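Local atomic coordinates of cysteine hydrolase (Vibrio cholerae, PDB entry 6V98), a protein that serves as a type VI secretion effector of Vibrio cholerae and probably acts as a cysteine hydrolase on the envelope of rival bacteria. Residues A[82-85]-A[90-93]; A[98-103]-A[197-202]. All coordinates share one frame; numbering follows the deposited sequence.

How the contacts relate
Helix 93-107 links the two contacts: contact 1 lies at its N-terminal end, contact 2 on its middle. Contact 1 ties the loop 82-85 to the chain just before this helix. Contact 2 sets 98-103 against the edge strand 198-202. Their centres lie about 11 Å apart. They also touch directly. Ser82 OG lies 2.5 Å from Glu102 OE2, a probable hydrogen bond, and Val84 CG1 packs on Val99 CG2 at 3.8 Å. The loop and the strand therefore meet the same helix at different residues. A bound calcium ion lies about 13 Å from the side chain of Leu199 in contact 2.

Contact 1. Residues A[82-85]-A[90-93]; sequences SNVT and LITE
Thr85 O accepts a hydrogen bond from Thr92 N at 3.1 Å, with 165° at the hydrogen. Ile91 CA adds a CA-H...O contact to Thr85 O at 3.5 Å. Thr92 CG2 comes equally near, 3.5 Å from Thr85 O, and the methyl also lies 4.1 Å from Thr85 CB. Thr92 has chi1 73°, which sets OG1 between the backbone N and the carbonyl carbon and turns CG2 to the N side. Its OG1 hydrogen-bonds Ser95 OG. That serine also bonds Thr85 N, so it bridges the two segments. On the apolar side, Ile91 CG2 meets the branch point of Val84, with 3.8 Å between Ile91 CG2 and Val84 CB. Both valine methyls lie slightly farther from the same methyl, and the two side chains cross obliquely. The contact closes the base of the small hairpin of strands 86-87 and 90-91. Thr92 is the N-cap of helix 93-107. Val84 is buried against Ser95 and Val99 of that helix, and both Val84 and Ile91 touch Ile50 of strand 44-50.

Contact 2. Residues A[98-103]-A[197-202]; sequences KVLKEV and NKLTVS
Leu100 holds CG anti to its carbonyl carbon, while Leu199 holds CG anti to its backbone N (chi1 176°). In both, an extended chi2 (177° in Leu100, 170° in Leu199) carries CD1 outward, anti to CA, and the two side chains meet through these methyls. The contact joins helix 93-107 to strand 198-202, an outermost strand of the seven-stranded antiparallel sheet, in a protein whose family belongs to peptidase clan CA, consistent with a papain-like fold. Leu100 CD1 lies 3.7 Å from Leu199 CD1 and 4.1 Å from Leu199 CG. The side chains cross at about a right angle, and both leucines are buried. Leu199 also packs on Leu96 and Leu97 of the helix, and Leu100 reaches Ile48 of strand 44-50. At the more open end, the aliphatic part of Lys101 runs across the amide of Asn197. This is a van der Waals contact. The amide oxygen has its polar partner elsewhere, since Asn197 OD1 hydrogen-bonds Tyr192 OH. Lys101 touches that tyrosine as well. Asn197 and Lys198 form a G1 beta bulge opposite Asp193, where the chain enters the strand. Lys101 CB, CG, CD and CE curve round Asn197 OD1 at nearly equal distances, the nearest being CD at 3.8 Å.

Contact 1. Residues A[82-85]-A[90-93]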
loop_
_atom_site.group_PDB
_atom_site.type_symbol
_atom_site.label_atom_id
_atom_site.label_comp_id
_atom_site.label_asym_id
_atom_site.label_seq_id
_atom_site.Cartn_x
_atom_site.Cartn_y
_atom_site.Cartn_z
ATOM N N SER A 82 -11.706 -6.203 4.899
ATOM C CA SER A 82 -12.056 -6.612 6.250
ATOM C C SER A 82 -11.114 -5.964 7.256
ATOM O O SER A 82 -9.974 -5.619 6.939
ATOM C CB SER A 82 -11.998 -8.137 6.387
ATOM O OG SER A 82 -12.888 -8.773 5.478
ATOM N N ASN A 83 -11.602 -5.797 8.481
ATOM C CA ASN A 83 -10.716 -5.417 9.568
ATOM C C ASN A 83 -9.946 -6.635 10.062
ATOM O O ASN A 83 -10.381 -7.781 9.909
ATOM C CB ASN A 83 -11.505 -4.803 10.720
ATOM C CG ASN A 83 -12.154 -3.497 10.326
ATOM O OD1 ASN A 83 -11.633 -2.774 9.486
ATOM N ND2 ASN A 83 -13.296 -3.196 10.926
ATOM N N VAL A 84 -8.796 -6.380 10.667
ATOM C CA VAL A 84 -7.997 -7.434 11.260
ATOM C C VAL A 84 -8.321 -7.531 12.746
ATOM O O VAL A 84 -8.960 -6.657 13.328
ATOM C CB VAL A 84 -6.482 -7.212 11.034
ATOM C CG1 VAL A 84 -6.170 -7.167 9.545
ATOM C CG2 VAL A 84 -6.007 -5.929 11.728
ATOM N N THR A 85 -7.867 -8.609 13.371
ATOM C CA THR A 85 -7.979 -8.801 14.809
ATOM C C THR A 85 -6.616 -8.589 15.442
ATOM O O THR A 85 -5.625 -9.178 15.000
ATOM C CB THR A 85 -8.492 -10.199 15.140
ATOM O OG1 THR A 85 -9.743 -10.404 14.470
ATOM C CG2 THR A 85 -8.678 -10.346 16.649
ATOM N N LEU A 90 -0.530 -7.955 18.507
ATOM C CA LEU A 90 -0.177 -8.593 17.245
ATOM C C LEU A 90 -1.402 -8.760 16.357
ATOM O O LEU A 90 -2.510 -8.991 16.842
ATOM C CB LEU A 90 0.458 -9.964 17.492
ATOM C CG LEU A 90 1.692 -10.020 18.398
ATOM C CD1 LEU A 90 2.151 -11.451 18.560
ATOM C CD2 LEU A 90 2.812 -9.169 17.824
ATOM N N ILE A 91 -1.199 -8.650 15.045
ATOM C CA ILE A 91 -2.250 -9.051 14.113
ATOM C C ILE A 91 -2.257 -10.565 14.025
ATOM O O ILE A 91 -1.205 -11.186 13.829
ATOM C CB ILE A 91 -2.033 -8.446 12.721
ATOM C CG1 ILE A 91 -1.842 -6.929 12.791
ATOM C CG2 ILE A 91 -3.197 -8.857 11.818
ATOM C CD1 ILE A 91 -1.275 -6.350 11.499
ATOM N N THR A 92 -3.434 -11.170 14.168
ATOM C CA THR A 92 -3.514 -12.617 14.022
ATOM C C THR A 92 -3.259 -12.991 12.568
ATOM O O THR A 92 -3.644 -12.261 11.649
ATOM C CB THR A 92 -4.875 -13.146 14.483
ATOM O OG1 THR A 92 -5.893 -12.804 13.526
ATOM C CG2 THR A 92 -5.225 -12.558 15.850
ATOM N N GLU A 93 -2.579 -14.127 12.365
ATOM C CA GLU A 93 -2.241 -14.549 11.006
ATOM C C GLU A 93 -3.495 -14.725 10.160
ATOM O O GLU A 93 -3.543 -14.274 9.009
ATOM C CB GLU A 93 -1.424 -15.850 11.028
ATOM C CG GLU A 93 -1.234 -16.475 9.635
ATOM C CD GLU A 93 -0.356 -17.724 9.629
ATOM O OE1 GLU A 93 0.887 -17.596 9.621
ATOM O OE2 GLU A 93 -0.916 -18.838 9.623
#

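Contact 2. Residues A[98-103]-A[197-202]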
loop_
_atom_site.group_PDB
_atom_site.type_symbol
_atom_site.label_atom_id
_atom_site.label_comp_id
_atom_site.label_asym_id
_atom_site.label_seq_id
_atom_site.Cartn_x
_atom_site.Cartn_y
_atom_site.Cartn_z
ATOM N N LYS A 98 -6.928 -12.942 5.535
ATOM C CA LYS A 98 -8.197 -12.613 4.897
ATOM C C LYS A 98 -8.094 -11.302 4.131
ATOM O O LYS A 98 -8.609 -11.182 3.013
ATOM C CB LYS A 98 -9.304 -12.539 5.946
ATOM C CG LYS A 98 -10.672 -12.254 5.379
ATOM C CD LYS A 98 -11.721 -12.309 6.462
ATOM C CE LYS A 98 -13.076 -11.952 5.904
ATOM N NZ LYS A 98 -14.086 -11.898 6.992
ATOM N N VAL A 99 -7.404 -10.315 4.713
ATOM C CA VAL A 99 -7.206 -9.029 4.053
ATOM C C VAL A 99 -6.283 -9.175 2.855
ATOM O O VAL A 99 -6.497 -8.547 1.814
ATOM C CB VAL A 99 -6.651 -8.000 5.056
ATOM C CG1 VAL A 99 -6.202 -6.713 4.332
ATOM C CG2 VAL A 99 -7.695 -7.689 6.115
ATOM N N LEU A 100 -5.216 -9.967 2.993
ATOM C CA LEU A 100 -4.266 -10.091 1.895
ATOM C C LEU A 100 -4.930 -10.745 0.692
ATOM O O LEU A 100 -4.753 -10.300 -0.447
ATOM C CB LEU A 100 -3.037 -10.876 2.347
ATOM C CG LEU A 100 -2.153 -10.140 3.374
ATOM C CD1 LEU A 100 -0.993 -11.021 3.833
ATOM C CD2 LEU A 100 -1.637 -8.795 2.810
ATOM N N LYS A 101 -5.716 -11.795 0.932
ATOM C CA LYS A 101 -6.465 -12.407 -0.159
ATOM C C LYS A 101 -7.407 -11.402 -0.820
ATOM O O LYS A 101 -7.528 -11.370 -2.052
ATOM C CB LYS A 101 -7.250 -13.603 0.364
ATOM C CG LYS A 101 -7.733 -14.515 -0.728
ATOM C CD LYS A 101 -8.331 -15.783 -0.150
ATOM C CE LYS A 101 -8.041 -16.955 -1.070
ATOM N NZ LYS A 101 -8.954 -16.968 -2.235
ATOM N N GLU A 102 -8.111 -10.599 -0.019
ATOM C CA GLU A 102 -9.003 -9.586 -0.581
ATOM C C GLU A 102 -8.234 -8.635 -1.486
ATOM O O GLU A 102 -8.644 -8.364 -2.621
ATOM C CB GLU A 102 -9.700 -8.815 0.545
ATOM C CG GLU A 102 -10.762 -9.637 1.304
ATOM C CD GLU A 102 -11.284 -8.919 2.541
ATOM O OE1 GLU A 102 -10.590 -8.009 3.021
ATOM O OE2 GLU A 102 -12.377 -9.261 3.038
ATOM N N VAL A 103 -7.098 -8.134 -0.996
ATOM C CA VAL A 103 -6.337 -7.126 -1.730
ATOM C C VAL A 103 -5.756 -7.719 -3.005
ATOM O O VAL A 103 -5.771 -7.083 -4.072
ATOM C CB VAL A 103 -5.254 -6.544 -0.800
ATOM C CG1 VAL A 103 -4.223 -5.774 -1.581
ATOM C CG2 VAL A 103 -5.912 -5.658 0.258
ATOM N N ASN A 197 -2.448 -19.352 -0.479
ATOM C CA ASN A 197 -3.018 -18.577 0.629
ATOM C C ASN A 197 -2.176 -18.733 1.886
ATOM O O ASN A 197 -2.677 -19.024 2.974
ATOM C CB ASN A 197 -4.481 -18.942 0.886
ATOM C CG ASN A 197 -5.226 -17.873 1.694
ATOM O OD1 ASN A 197 -5.007 -16.665 1.526
ATOM N ND2 ASN A 197 -6.113 -18.317 2.574
ATOM N N LYS A 198 -0.873 -18.532 1.723
ATOM C CA LYS A 198 0.073 -18.637 2.821
ATOM C C LYS A 198 0.798 -17.313 3.004
ATOM O O LYS A 198 1.210 -16.679 2.030
ATOM C CB LYS A 198 1.102 -19.739 2.583
ATOM C CG LYS A 198 1.861 -20.153 3.848
ATOM C CD LYS A 198 3.375 -20.160 3.647
ATOM C CE LYS A 198 4.112 -20.661 4.891
ATOM N NZ LYS A 198 4.115 -19.691 6.020
ATOM N N LEU A 199 0.983 -16.939 4.261
ATOM C CA LEU A 199 1.660 -15.720 4.659
ATOM C C LEU A 199 2.931 -16.094 5.406
ATOM O O LEU A 199 2.938 -17.030 6.212
ATOM C CB LEU A 199 0.724 -14.903 5.550
ATOM C CG LEU A 199 0.946 -13.601 6.291
ATOM C CD1 LEU A 199 -0.423 -13.175 6.786
ATOM C CD2 LEU A 199 1.879 -13.791 7.459
ATOM N N THR A 200 4.005 -15.363 5.141
ATOM C CA THR A 200 5.259 -15.525 5.855
ATOM C C THR A 200 5.747 -14.140 6.236
ATOM O O THR A 200 5.871 -13.269 5.371
ATOM C CB THR A 200 6.302 -16.245 4.994
ATOM O OG1 THR A 200 5.771 -17.499 4.542
ATOM C CG2 THR A 200 7.555 -16.514 5.794
ATOM N N VAL A 201 5.994 -13.922 7.520
ATOM C CA VAL A 201 6.607 -12.684 7.980
ATOM C C VAL A 201 8.017 -13.028 8.427
ATOM O O VAL A 201 8.241 -14.074 9.051
ATOM C CB VAL A 201 5.796 -12.018 9.112
ATOM C CG1 VAL A 201 6.601 -10.917 9.773
ATOM C CG2 VAL A 201 4.488 -11.447 8.579
ATOM N N SER A 202 8.983 -12.198 8.052
ATOM C CA SER A 202 10.359 -12.546 8.364
ATOM C C SER A 202 11.160 -11.277 8.588
ATOM O O SER A 202 10.658 -10.157 8.449
ATOM C CB SER A 202 10.971 -13.416 7.262
ATOM O OG SER A 202 11.013 -12.727 6.026
#